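Local coordinates for Ice-binding protein (Leucosporidium, PDB 3UYU) that binds to the surface of ice crystals and inhibits their growth, conferring freeze tolerance with low thermal hysteresis activity, at residues 92-97 with 141-146; 98-103 with 119-124; 187-192 with 205-210; 148-153 with 169-174; 132-137 with 156-161. The protein carries 2 engineered substitutions. All blocks are in the same frame, centred on the assembly; numbering follows the deposited sequence.

Contacts 2, 3 and 5 join neighbouring parallel strands of the right-handed beta-helix, and backbone hydrogen bonds dominate them. Contact 3 is the buried one near the centre of the chain, with apolar side chains on both faces; contacts 2 and 5 are partly buried, and aromatic rings meet in each. Contact 1, partly buried on the outside of the beta-helix, differs: a side-chain amide joins strand 142-146 to the end of helix 76-96. Contact 4 is also buried but crosses the interior between two walls, mainly through apolar side chains. Strands 118-122, 142-146, 169-173, 188-191 and 202-209 succeed one another in one wall, and contacts 1 to 4 reach it. Contact 5 lies in another wall.

Contact 1: 92-97 with 141-146; sequences NQAAGF and TWVFQI
Gln145, Ala94 and Phe97 form a polar helix-on-sheet contact, where the last turn of helix 76-96 lies across strand 142-146 on the outside of the beta-helix. The two axes are nearly perpendicular, at 86°. Gln145 NE2 spends both of its hydrogens on backbone carbonyls, one in the last turn of the helix and one just beyond it. One bond runs to Ala94 O (2.9 Å) and the other from the same NE2 to Phe97 O (3.0 Å). Both acceptors lie close to the plane of the amide and both bonds are almost straight, so the pair fixes the rotation of the group. The other end of the amide is held too, because a water donates to Gln145 OE1 (2.7 Å) and to Phe97 O. Chi1 of -55° sets Gln145 CG beside its own backbone N, and the extended chain beyond carries the amide to the helix end. Below this polar grip the packing is apolar. Val143 CG2 meets Phe97 CE2 at 3.9 Å, the two side chains crossing at about a right angle, while Val143 CG1 faces Ala94 CB at 4.2 Å. Strand 142-146 is flanked by strands 118-122 and 169-173, and the helix end bridges all three: Phe97 touches Leu119 on one neighbour, and Ala94 and Ala95 touch Gln172 on the other.

Contact 2: 98-103 with 119-124; sequences VDPDFL and LYKWTS
Leu119 is the residue most deeply engaged here, with Phe102 and Lys121 next, and each takes part through backbone and side chain alike. Leu119 O accepts two hydrogen bonds, from Asp101 N (2.7 Å) and from Phe102 N (3.2 Å). On the other side of the residue, Leu119 N donates almost straight to Asp101 OD2 at 2.9 Å, using the anti lone pair of the carboxylate. Leu119 CG is anti to its backbone N (chi1 -159°), which directs CD1 to the loop, 3.4 Å from Val98 O and close to Pro100. Strand 102-103 then joins the wall of the beta-helix in parallel register with strand 118-122, Phe102 pairing with Tyr120 and Leu103 with Lys121. The rings of Phe102 and Tyr120 point the same way and make an offset stack, with centroids 4.4 Å apart and planes inclined by 16°; Phe102 CD2 sits over the Tyr120 face, toward its rim. The Tyr120 hydroxyl is hydrogen-bonded to Val116 O. On the opposite face of the sheet Lys121 CB packs against Pro100 CB (3.9 Å), and its aliphatic chain runs beside Leu103 CD1. Lys121 N donates to Phe102 O at 2.8 Å.

Contact 3: 187-192 with 205-210; sequences GVLLAK and GRVLSQ
Strands 188-191 and 206-209 run parallel at 9°, their axes 4.8 Å apart, with pairs from Gly187-Gly205 to Ala191-Ser209 in step. They are successive rungs in one wall of the right-handed beta-helix, and both glycines stand at corners where the chain leaves one face for the next. Their positive phi values would leave a side chain jammed against the preceding carbonyl. Backbone bonds alternate along the strands: Leu189 N to Arg206 O (2.9 Å), Leu208 N to Leu189 O, Ala191 N to Leu208 O and Gln210 N to Ala191 O, with a weak one from Arg206 N to Gly187 O at the corner. On one face Leu208 CG lies beside its backbone N (chi1 -55°), bringing CD1 against Leu190 CD2 at 3.7 Å, the two side chains side by side, and Val188 CG1 adds to the same cluster. Leu190 also touches Ala94 of helix 76-96, so this is the helix-covered face. Leu189, Val207 and Ala191 occupy the other, where both Leu189 and Val207 reach Val195 of strand 195-197. Ser209 OG, on that side, is hydrogen-bonded to Arg193 O and Thr211 N. Beyond the strand ends, Gln210 CB presses on Lys192 O at 3.2 Å.

Contact 4: 148-153 with 169-174; sequences GGLSMA and IAFQVG. Engineered in segment 148-153: Met152 (natural residue Leu).
The apolar interior of the beta-helix is crossed here, with Leu150 of one wall meeting Phe171 and Val173 of another. Strand 150-152 belongs to the seven-stranded parallel sheet that also holds Thr45, Ser127 and Ala214, positions inferred to bind ice, whereas strand 169-173 lies in the wall beneath helix 76-96. Leu150 CD1 meets Phe171 CD1 at 3.8 Å, and the two side chains cross at about a right angle. Nearer the backbone, Leu150 CB rests on Val173 CG1 at 4.0 Å, with CG2 of the same valine only slightly farther off. Chi1 of -176° sets Val173 CG1 anti to its backbone N and brings this methyl to the turn as well, 3.4 Å from Gly148 O. The chains draw together at the turn: the CA atoms of Gly148 and Gly174 are 5.3 Å apart. Apolar side chains make up most of the contact. Phe171 stacks on Phe144 of strand 142-146 and meets Phe185 of strand 184-186, which Leu150 touches too. On the outer side of strand 169-173, Gln172 NE2 is hydrogen-bonded to Tyr91 OH of helix 76-96.

Contact 5: 132-137 with 156-161; sequences LTFEGN and VAFTLA
Leu132 and Phe158 pack side by side on the inner face of two parallel strands, 132-135 and 158-161, which belong to another wall of the beta-helix, beside strand 113-115. Leu132 CD2 stands over one face of the Phe158 ring in a CH-pi contact, 3.9 Å from the centroid and 19° off the normal. Phe134 comes to the same ring at a slant, its CE2 3.5 Å from Phe158 CD2 and the planes at 50°; Phe158 CG and Thr159 O lie at the edge of the Phe134 ring, in its plane. Phe134 CB also meets Leu160 CD2. The backbone sets this register. Thr159 N donates to Leu132 O (2.8 Å), Phe134 N to Thr159 O and Ala161 N to Phe134 O, with Leu132 N to Ala157 O and Gly136 N to Ala161 O at the ends. Further out, Phe134 packs edge-to-face with Trp142, Phe158 meets Phe185, and strand 113-115 pairs with the other side of strand 132-135. Ala157 N, just before the second strand, donates to Asp131 OD1. The opposite face is more polar, carrying Thr133, Thr159 and Glu135 beside Ala161. Thr159 OG1 lies between its backbone N and carbonyl carbon (chi1 75°), a setting that brings it within reach of its partner across the strands: Thr133 OG1 donates to Thr159 OG1 at 2.7 Å.

Contact 1: 92-97 with 141-146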
# COMPACT_ATOMS: atom_id res chain seq x y z
N ASN A 92 -3.85 -10.40 9.29
CA ASN A 92 -3.06 -11.64 9.24
C ASN A 92 -1.79 -11.56 10.06
O ASN A 92 -1.41 -12.54 10.71
CB ASN A 92 -2.77 -11.99 7.78
CG ASN A 92 -4.03 -12.41 7.01
OD1 ASN A 92 -5.07 -12.84 7.60
ND2 ASN A 92 -3.94 -12.37 5.68
N GLN A 93 -1.13 -10.40 10.04
CA GLN A 93 0.06 -10.20 10.85
C GLN A 93 -0.32 -10.36 12.31
O GLN A 93 0.35 -11.06 13.06
CB GLN A 93 0.70 -8.83 10.57
CG GLN A 93 1.95 -8.65 11.42
CD GLN A 93 2.56 -7.26 11.34
OE1 GLN A 93 1.92 -6.29 10.98
NE2 GLN A 93 3.80 -7.14 11.80
N ALA A 94 -1.38 -9.67 12.73
CA ALA A 94 -1.83 -9.77 14.13
C ALA A 94 -2.18 -11.18 14.56
O ALA A 94 -1.85 -11.62 15.66
CB ALA A 94 -3.05 -8.76 14.35
N ALA A 95 -2.89 -11.91 13.68
CA ALA A 95 -3.27 -13.34 13.94
C ALA A 95 -2.05 -14.26 13.92
O ALA A 95 -2.10 -15.36 14.54
CB ALA A 95 -4.26 -13.80 12.94
N GLY A 96 -0.98 -13.80 13.25
CA GLY A 96 0.22 -14.63 13.00
C GLY A 96 1.31 -14.68 14.02
O GLY A 96 2.17 -15.57 13.95
N PHE A 97 1.32 -13.75 15.01
CA PHE A 97 2.36 -13.75 16.03
C PHE A 97 2.29 -15.03 16.86
O PHE A 97 1.21 -15.51 17.20
CB PHE A 97 2.20 -12.57 17.00
CG PHE A 97 2.48 -11.20 16.41
CD1 PHE A 97 3.75 -10.83 16.02
CD2 PHE A 97 1.42 -10.23 16.35
CE1 PHE A 97 3.99 -9.51 15.47
CE2 PHE A 97 1.66 -8.91 15.83
CZ PHE A 97 2.93 -8.55 15.40
N THR A 141 3.71 -2.20 23.24
CA THR A 141 2.70 -2.74 22.32
C THR A 141 1.89 -3.89 22.90
O THR A 141 2.41 -4.70 23.72
CB THR A 141 3.31 -3.18 20.95
OG1 THR A 141 4.46 -3.99 21.24
CG2 THR A 141 3.71 -1.96 20.14
N TRP A 142 0.62 -3.94 22.49
CA TRP A 142 -0.33 -4.99 22.90
C TRP A 142 -0.99 -5.54 21.61
O TRP A 142 -1.43 -4.79 20.78
CB TRP A 142 -1.49 -4.39 23.70
CG TRP A 142 -1.17 -3.95 25.12
CD1 TRP A 142 -1.42 -4.64 26.28
CD2 TRP A 142 -0.62 -2.68 25.51
NE1 TRP A 142 -1.05 -3.86 27.38
CE2 TRP A 142 -0.56 -2.67 26.93
CE3 TRP A 142 -0.17 -1.54 24.80
CZ2 TRP A 142 -0.06 -1.57 27.68
CZ3 TRP A 142 0.33 -0.44 25.54
CH2 TRP A 142 0.40 -0.50 26.99
N VAL A 143 -1.11 -6.87 21.52
CA VAL A 143 -1.95 -7.49 20.49
C VAL A 143 -2.79 -8.53 21.14
O VAL A 143 -2.24 -9.34 21.93
CB VAL A 143 -1.09 -8.17 19.38
CG1 VAL A 143 -2.02 -9.06 18.45
CG2 VAL A 143 -0.32 -7.11 18.62
N PHE A 144 -4.10 -8.48 20.86
CA PHE A 144 -5.11 -9.51 21.26
C PHE A 144 -5.49 -10.34 20.07
O PHE A 144 -5.81 -9.80 19.01
CB PHE A 144 -6.35 -8.79 21.84
CG PHE A 144 -5.94 -7.84 22.95
CD1 PHE A 144 -5.47 -6.54 22.64
CD2 PHE A 144 -5.78 -8.30 24.25
CE1 PHE A 144 -4.95 -5.70 23.69
CE2 PHE A 144 -5.31 -7.48 25.27
CZ PHE A 144 -4.87 -6.19 25.01
N GLN A 145 -5.35 -11.66 20.24
CA GLN A 145 -5.76 -12.62 19.20
C GLN A 145 -6.97 -13.39 19.71
O GLN A 145 -6.83 -14.15 20.70
CB GLN A 145 -4.63 -13.60 18.92
CG GLN A 145 -3.29 -12.98 18.53
CD GLN A 145 -2.19 -14.00 18.44
OE1 GLN A 145 -2.06 -14.88 19.34
NE2 GLN A 145 -1.33 -13.88 17.43
N ILE A 146 -8.14 -13.06 19.17
CA ILE A 146 -9.42 -13.60 19.69
C ILE A 146 -10.07 -14.40 18.56
O ILE A 146 -10.48 -13.83 17.54
CB ILE A 146 -10.35 -12.42 20.12
CG1 ILE A 146 -9.66 -11.60 21.26
CG2 ILE A 146 -11.68 -12.95 20.58
CD1 ILE A 146 -10.25 -10.27 21.55
O HOH W 1 -0.14 -16.71 19.32

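Contact 2: 98-103 with 119-124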
# COMPACT_ATOMS: atom_id res chain seq x y z
N VAL A 98 3.47 -15.57 17.18
CA VAL A 98 3.57 -16.85 17.89
C VAL A 98 3.98 -16.59 19.34
O VAL A 98 4.41 -15.48 19.70
CB VAL A 98 4.58 -17.83 17.23
CG1 VAL A 98 4.03 -18.30 15.90
CG2 VAL A 98 5.96 -17.21 17.20
N ASP A 99 3.87 -17.65 20.13
CA ASP A 99 4.09 -17.70 21.54
C ASP A 99 3.57 -16.55 22.42
O ASP A 99 4.29 -15.63 22.83
CB ASP A 99 5.34 -18.48 22.01
CG ASP A 99 6.59 -18.11 21.29
OD1 ASP A 99 7.14 -17.07 21.66
OD2 ASP A 99 7.06 -18.90 20.43
N PRO A 100 2.27 -16.65 22.68
CA PRO A 100 1.50 -15.75 23.48
C PRO A 100 2.08 -15.64 24.88
O PRO A 100 2.63 -16.62 25.43
CB PRO A 100 0.10 -16.37 23.53
CG PRO A 100 0.33 -17.86 23.23
CD PRO A 100 1.46 -17.82 22.23
N ASP A 101 1.98 -14.44 25.45
CA ASP A 101 2.33 -14.24 26.83
C ASP A 101 1.24 -14.69 27.75
O ASP A 101 1.49 -15.03 28.94
CB ASP A 101 2.65 -12.74 27.02
CG ASP A 101 3.87 -12.33 26.26
OD1 ASP A 101 4.96 -12.92 26.54
OD2 ASP A 101 3.78 -11.48 25.30
N PHE A 102 0.00 -14.61 27.26
CA PHE A 102 -1.19 -14.99 27.99
C PHE A 102 -2.06 -15.83 27.07
O PHE A 102 -2.34 -15.44 25.92
CB PHE A 102 -1.96 -13.76 28.51
CG PHE A 102 -1.12 -12.89 29.39
CD1 PHE A 102 -1.03 -13.14 30.76
CD2 PHE A 102 -0.34 -11.86 28.84
CE1 PHE A 102 -0.19 -12.35 31.55
CE2 PHE A 102 0.49 -11.07 29.63
CZ PHE A 102 0.55 -11.33 31.00
N LEU A 103 -2.48 -16.96 27.61
CA LEU A 103 -3.36 -17.91 26.93
C LEU A 103 -4.61 -18.21 27.74
O LEU A 103 -4.61 -18.73 28.88
CB LEU A 103 -2.59 -19.17 26.61
CG LEU A 103 -3.21 -20.23 25.66
CD1 LEU A 103 -3.89 -19.63 24.40
CD2 LEU A 103 -2.25 -21.36 25.33
N LEU A 119 1.50 -10.19 24.13
CA LEU A 119 0.66 -10.93 23.21
C LEU A 119 -0.33 -11.80 23.96
O LEU A 119 0.09 -12.64 24.75
CB LEU A 119 1.54 -11.80 22.38
CG LEU A 119 1.07 -12.35 21.02
CD1 LEU A 119 1.74 -13.57 20.46
CD2 LEU A 119 -0.15 -11.76 20.24
N TYR A 120 -1.62 -11.51 23.80
CA TYR A 120 -2.72 -12.18 24.49
C TYR A 120 -3.56 -13.00 23.49
O TYR A 120 -4.00 -12.44 22.48
CB TYR A 120 -3.66 -11.19 25.19
CG TYR A 120 -3.03 -10.39 26.33
CD1 TYR A 120 -2.09 -9.38 26.06
CD2 TYR A 120 -3.47 -10.56 27.65
CE1 TYR A 120 -1.52 -8.64 27.13
CE2 TYR A 120 -2.92 -9.85 28.73
CZ TYR A 120 -1.93 -8.89 28.44
OH TYR A 120 -1.39 -8.14 29.50
N LYS A 121 -3.81 -14.28 23.80
CA LYS A 121 -4.52 -15.15 22.85
C LYS A 121 -5.67 -15.86 23.57
O LYS A 121 -5.50 -16.37 24.69
CB LYS A 121 -3.59 -16.23 22.29
CG LYS A 121 -4.26 -17.12 21.25
CD LYS A 121 -3.25 -18.13 20.67
CE LYS A 121 -4.03 -19.08 19.76
NZ LYS A 121 -4.13 -18.36 18.49
N TRP A 122 -6.81 -15.95 22.89
CA TRP A 122 -7.93 -16.79 23.33
C TRP A 122 -8.46 -17.57 22.18
O TRP A 122 -8.64 -17.02 21.07
CB TRP A 122 -9.12 -15.95 23.73
CG TRP A 122 -8.87 -15.09 24.96
CD1 TRP A 122 -9.25 -15.38 26.22
CD2 TRP A 122 -8.23 -13.79 25.00
NE1 TRP A 122 -8.90 -14.34 27.08
CE2 TRP A 122 -8.25 -13.37 26.35
CE3 TRP A 122 -7.63 -12.98 24.03
CZ2 TRP A 122 -7.72 -12.11 26.77
CZ3 TRP A 122 -7.10 -11.68 24.42
CH2 TRP A 122 -7.12 -11.30 25.78
N THR A 123 -8.81 -18.84 22.44
CA THR A 123 -9.52 -19.64 21.41
C THR A 123 -11.02 -19.51 21.49
O THR A 123 -11.75 -20.03 20.62
CB THR A 123 -9.12 -21.14 21.40
OG1 THR A 123 -9.46 -21.72 22.66
CG2 THR A 123 -7.68 -21.32 21.15
N SER A 124 -11.50 -18.81 22.52
CA SER A 124 -12.88 -18.51 22.76
C SER A 124 -13.23 -17.12 22.28
O SER A 124 -12.37 -16.43 21.69
CB SER A 124 -13.17 -18.57 24.29
OG SER A 124 -12.44 -17.52 25.00

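Contact 3: 187-192 with 205-210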
# COMPACT_ATOMS: atom_id res chain seq x y z
N GLY A 187 -7.97 1.76 20.69
CA GLY A 187 -7.14 0.81 19.92
C GLY A 187 -7.61 0.67 18.48
O GLY A 187 -8.62 1.25 18.04
N VAL A 188 -6.83 -0.14 17.75
CA VAL A 188 -7.14 -0.54 16.38
C VAL A 188 -7.94 -1.84 16.37
O VAL A 188 -7.48 -2.85 16.92
CB VAL A 188 -5.83 -0.70 15.58
CG1 VAL A 188 -6.14 -1.14 14.14
CG2 VAL A 188 -5.07 0.58 15.52
N LEU A 189 -9.16 -1.83 15.85
CA LEU A 189 -9.96 -3.05 15.71
C LEU A 189 -9.79 -3.66 14.32
O LEU A 189 -10.11 -2.98 13.36
CB LEU A 189 -11.41 -2.66 15.92
CG LEU A 189 -12.44 -3.61 16.45
CD1 LEU A 189 -11.91 -4.52 17.63
CD2 LEU A 189 -13.55 -2.66 16.97
N LEU A 190 -9.18 -4.86 14.27
CA LEU A 190 -9.01 -5.60 12.99
C LEU A 190 -10.02 -6.75 13.11
O LEU A 190 -9.72 -7.83 13.70
CB LEU A 190 -7.58 -6.13 12.86
CG LEU A 190 -6.48 -5.03 12.75
CD1 LEU A 190 -5.11 -5.60 13.20
CD2 LEU A 190 -6.42 -4.64 11.38
N ALA A 191 -11.21 -6.50 12.55
CA ALA A 191 -12.37 -7.43 12.64
C ALA A 191 -12.57 -8.23 11.37
O ALA A 191 -12.55 -7.67 10.28
CB ALA A 191 -13.62 -6.63 12.89
N LYS A 192 -12.67 -9.55 11.56
CA LYS A 192 -13.02 -10.40 10.43
C LYS A 192 -14.45 -10.28 9.96
O LYS A 192 -14.74 -10.46 8.76
CB LYS A 192 -12.60 -11.85 10.68
CG LYS A 192 -12.66 -12.65 9.40
CD LYS A 192 -13.05 -14.05 9.63
CE LYS A 192 -12.64 -14.90 8.43
NZ LYS A 192 -11.49 -14.21 7.76
N GLY A 205 -9.09 5.47 18.00
CA GLY A 205 -8.43 4.32 17.26
C GLY A 205 -8.99 4.31 15.85
O GLY A 205 -9.24 5.36 15.24
N ARG A 206 -9.16 3.08 15.30
CA ARG A 206 -9.75 2.86 14.01
C ARG A 206 -10.52 1.53 14.01
O ARG A 206 -10.25 0.65 14.83
CB ARG A 206 -8.64 2.67 12.95
CG ARG A 206 -7.62 3.69 12.93
CD ARG A 206 -6.57 3.00 11.95
NE ARG A 206 -5.45 3.77 12.26
CZ ARG A 206 -5.32 5.02 11.86
NH1 ARG A 206 -6.28 5.61 11.10
NH2 ARG A 206 -4.26 5.72 12.20
N VAL A 207 -11.46 1.42 13.06
CA VAL A 207 -12.27 0.23 12.85
C VAL A 207 -12.05 -0.30 11.42
O VAL A 207 -12.36 0.38 10.47
CB VAL A 207 -13.76 0.49 13.11
CG1 VAL A 207 -14.58 -0.79 12.95
CG2 VAL A 207 -13.95 1.06 14.55
N LEU A 208 -11.50 -1.51 11.35
CA LEU A 208 -11.13 -2.10 10.04
C LEU A 208 -11.87 -3.41 9.97
O LEU A 208 -11.49 -4.33 10.64
CB LEU A 208 -9.61 -2.28 9.96
CG LEU A 208 -8.76 -0.97 10.23
CD1 LEU A 208 -7.28 -1.25 10.14
CD2 LEU A 208 -9.02 0.09 9.16
N SER A 209 -12.93 -3.50 9.14
CA SER A 209 -13.70 -4.75 9.13
C SER A 209 -13.73 -5.40 7.75
O SER A 209 -13.94 -4.68 6.76
CB SER A 209 -15.16 -4.41 9.49
OG SER A 209 -15.99 -5.56 9.21
N GLN A 210 -13.61 -6.73 7.72
CA GLN A 210 -13.79 -7.50 6.43
C GLN A 210 -15.23 -7.72 5.98
O GLN A 210 -15.50 -8.26 4.87
CB GLN A 210 -13.07 -8.81 6.52
CG GLN A 210 -11.56 -8.52 6.55
CD GLN A 210 -10.64 -9.74 6.55
OE1 GLN A 210 -10.95 -10.79 5.97
NE2 GLN A 210 -9.49 -9.59 7.20

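Contact 4: 148-153 with 169-174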
# COMPACT_ATOMS: atom_id res chain seq x y z
N GLY A 148 -12.92 -16.08 18.71
CA GLY A 148 -14.36 -15.83 18.67
C GLY A 148 -14.72 -14.37 18.53
O GLY A 148 -14.03 -13.63 17.81
N GLY A 149 -15.83 -13.98 19.18
CA GLY A 149 -16.34 -12.58 19.23
C GLY A 149 -15.69 -11.76 20.33
O GLY A 149 -14.94 -12.30 21.17
N LEU A 150 -15.90 -10.45 20.25
CA LEU A 150 -15.47 -9.56 21.32
C LEU A 150 -16.67 -8.68 21.73
O LEU A 150 -17.32 -8.07 20.90
CB LEU A 150 -14.35 -8.69 20.80
CG LEU A 150 -13.42 -7.95 21.78
CD1 LEU A 150 -12.83 -6.57 21.27
CD2 LEU A 150 -13.37 -8.16 23.23
N SER A 151 -16.97 -8.59 23.03
CA SER A 151 -18.11 -7.77 23.46
C SER A 151 -17.70 -6.99 24.66
O SER A 151 -17.02 -7.54 25.54
CB SER A 151 -19.31 -8.60 24.01
OG SER A 151 -19.56 -9.78 23.30
N MSE A 152 -18.13 -5.73 24.69
CA MSE A 152 -17.88 -4.80 25.84
C MSE A 152 -19.23 -4.45 26.40
O MSE A 152 -20.13 -4.01 25.64
CB MSE A 152 -17.22 -3.48 25.40
CG MSE A 152 -15.76 -3.51 25.18
SE MSE A 152 -15.27 -1.67 24.66
CE MSE A 152 -15.20 -0.79 26.43
N ALA A 153 -19.36 -4.62 27.72
CA ALA A 153 -20.66 -4.32 28.36
C ALA A 153 -20.97 -2.80 28.30
O ALA A 153 -20.08 -1.95 28.10
CB ALA A 153 -20.69 -4.78 29.80
N ILE A 169 -2.09 -0.50 20.32
CA ILE A 169 -3.02 -1.51 20.87
C ILE A 169 -3.79 -2.03 19.65
O ILE A 169 -4.46 -1.24 18.96
CB ILE A 169 -4.00 -0.88 21.91
CG1 ILE A 169 -3.20 -0.38 23.17
CG2 ILE A 169 -5.05 -1.85 22.32
CD1 ILE A 169 -4.08 0.50 24.16
N ALA A 170 -3.67 -3.34 19.38
CA ALA A 170 -4.39 -3.94 18.24
C ALA A 170 -5.16 -5.17 18.66
O ALA A 170 -4.61 -6.02 19.36
CB ALA A 170 -3.40 -4.32 17.13
N PHE A 171 -6.43 -5.22 18.23
CA PHE A 171 -7.30 -6.34 18.53
C PHE A 171 -7.64 -7.05 17.25
O PHE A 171 -8.33 -6.49 16.38
CB PHE A 171 -8.63 -5.82 19.16
CG PHE A 171 -8.54 -5.43 20.63
CD1 PHE A 171 -9.01 -6.32 21.61
CD2 PHE A 171 -8.08 -4.16 21.03
CE1 PHE A 171 -8.99 -6.00 23.00
CE2 PHE A 171 -8.02 -3.82 22.43
CZ PHE A 171 -8.49 -4.72 23.38
N GLN A 172 -7.22 -8.31 17.16
CA GLN A 172 -7.61 -9.11 15.97
C GLN A 172 -8.74 -10.04 16.42
O GLN A 172 -8.54 -10.79 17.36
CB GLN A 172 -6.40 -9.94 15.54
CG GLN A 172 -6.73 -11.09 14.47
CD GLN A 172 -7.08 -12.40 15.14
OE1 GLN A 172 -6.34 -12.89 16.00
NE2 GLN A 172 -8.20 -13.03 14.68
N VAL A 173 -9.90 -9.92 15.76
CA VAL A 173 -11.08 -10.66 16.25
C VAL A 173 -11.71 -11.44 15.10
O VAL A 173 -12.10 -10.89 14.09
CB VAL A 173 -12.11 -9.67 16.75
CG1 VAL A 173 -13.33 -10.37 17.36
CG2 VAL A 173 -11.48 -8.62 17.78
N GLY A 174 -11.92 -12.74 15.36
CA GLY A 174 -12.43 -13.66 14.28
C GLY A 174 -13.93 -13.52 14.01
O GLY A 174 -14.36 -13.66 12.85

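Contact 5: 132-137 with 156-161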
# COMPACT_ATOMS: atom_id res chain seq x y z
N LEU A 132 -11.41 -1.58 31.70
CA LEU A 132 -10.19 -2.29 31.38
C LEU A 132 -9.07 -1.27 31.26
O LEU A 132 -9.24 -0.21 30.61
CB LEU A 132 -10.38 -3.01 30.02
CG LEU A 132 -9.17 -3.79 29.46
CD1 LEU A 132 -8.86 -4.98 30.36
CD2 LEU A 132 -9.56 -4.26 28.02
N THR A 133 -7.96 -1.55 31.92
CA THR A 133 -6.81 -0.64 31.91
C THR A 133 -5.64 -1.27 31.20
O THR A 133 -5.35 -2.43 31.41
CB THR A 133 -6.39 -0.35 33.36
OG1 THR A 133 -7.47 0.29 34.05
CG2 THR A 133 -5.15 0.60 33.38
N PHE A 134 -5.00 -0.50 30.32
CA PHE A 134 -3.72 -0.90 29.69
C PHE A 134 -2.65 -0.13 30.39
O PHE A 134 -2.73 1.10 30.40
CB PHE A 134 -3.73 -0.57 28.19
CG PHE A 134 -4.84 -1.24 27.46
CD1 PHE A 134 -4.62 -2.38 26.67
CD2 PHE A 134 -6.11 -0.76 27.56
CE1 PHE A 134 -5.70 -3.00 26.01
CE2 PHE A 134 -7.18 -1.38 26.91
CZ PHE A 134 -6.95 -2.53 26.12
N GLU A 135 -1.66 -0.82 30.93
CA GLU A 135 -0.54 -0.12 31.62
C GLU A 135 0.78 -0.41 30.98
O GLU A 135 1.24 -1.60 31.01
CB GLU A 135 -0.49 -0.51 33.09
CG GLU A 135 0.53 0.34 33.86
CD GLU A 135 0.77 -0.17 35.29
OE1 GLU A 135 -0.23 -0.46 36.01
OE2 GLU A 135 1.99 -0.25 35.68
N GLY A 136 1.43 0.59 30.37
CA GLY A 136 2.76 0.38 29.83
C GLY A 136 3.23 1.70 29.28
O GLY A 136 2.44 2.63 29.24
N ASN A 137 4.47 1.78 28.83
CA ASN A 137 5.02 3.03 28.42
C ASN A 137 4.58 3.41 27.00
O ASN A 137 3.74 2.76 26.37
CB ASN A 137 6.56 3.08 28.65
CG ASN A 137 7.34 2.15 27.74
OD1 ASN A 137 6.88 1.82 26.63
ND2 ASN A 137 8.56 1.75 28.15
N VAL A 156 -18.76 0.42 29.84
CA VAL A 156 -17.40 0.11 30.34
C VAL A 156 -16.46 1.06 29.58
O VAL A 156 -16.78 1.48 28.46
CB VAL A 156 -16.95 -1.37 30.08
CG1 VAL A 156 -17.79 -2.46 30.86
CG2 VAL A 156 -16.89 -1.68 28.59
N ALA A 157 -15.30 1.33 30.17
CA ALA A 157 -14.33 2.19 29.51
C ALA A 157 -12.94 1.63 29.52
O ALA A 157 -12.47 1.06 30.53
CB ALA A 157 -14.37 3.58 30.15
N PHE A 158 -12.24 1.72 28.38
CA PHE A 158 -10.80 1.42 28.31
C PHE A 158 -10.01 2.63 28.80
O PHE A 158 -10.28 3.75 28.38
CB PHE A 158 -10.33 1.08 26.87
CG PHE A 158 -10.77 -0.29 26.35
CD1 PHE A 158 -11.84 -1.03 26.94
CD2 PHE A 158 -10.15 -0.79 25.22
CE1 PHE A 158 -12.25 -2.29 26.34
CE2 PHE A 158 -10.57 -1.99 24.59
CZ PHE A 158 -11.58 -2.76 25.19
N THR A 159 -9.07 2.39 29.72
CA THR A 159 -8.24 3.48 30.30
C THR A 159 -6.80 3.21 29.97
O THR A 159 -6.34 2.05 29.96
CB THR A 159 -8.53 3.57 31.87
OG1 THR A 159 -7.89 2.52 32.51
CG2 THR A 159 -9.92 3.52 32.15
N LEU A 160 -6.06 4.28 29.69
CA LEU A 160 -4.63 4.16 29.40
C LEU A 160 -3.88 4.59 30.69
O LEU A 160 -4.27 5.59 31.41
CB LEU A 160 -4.23 5.07 28.22
CG LEU A 160 -4.94 4.74 26.92
CD1 LEU A 160 -4.53 5.77 25.81
CD2 LEU A 160 -4.77 3.27 26.55
N ALA A 161 -2.84 3.82 31.00
CA ALA A 161 -1.96 4.23 32.12
C ALA A 161 -0.53 3.97 31.81
O ALA A 161 -0.23 3.17 30.95
CB ALA A 161 -2.38 3.43 33.35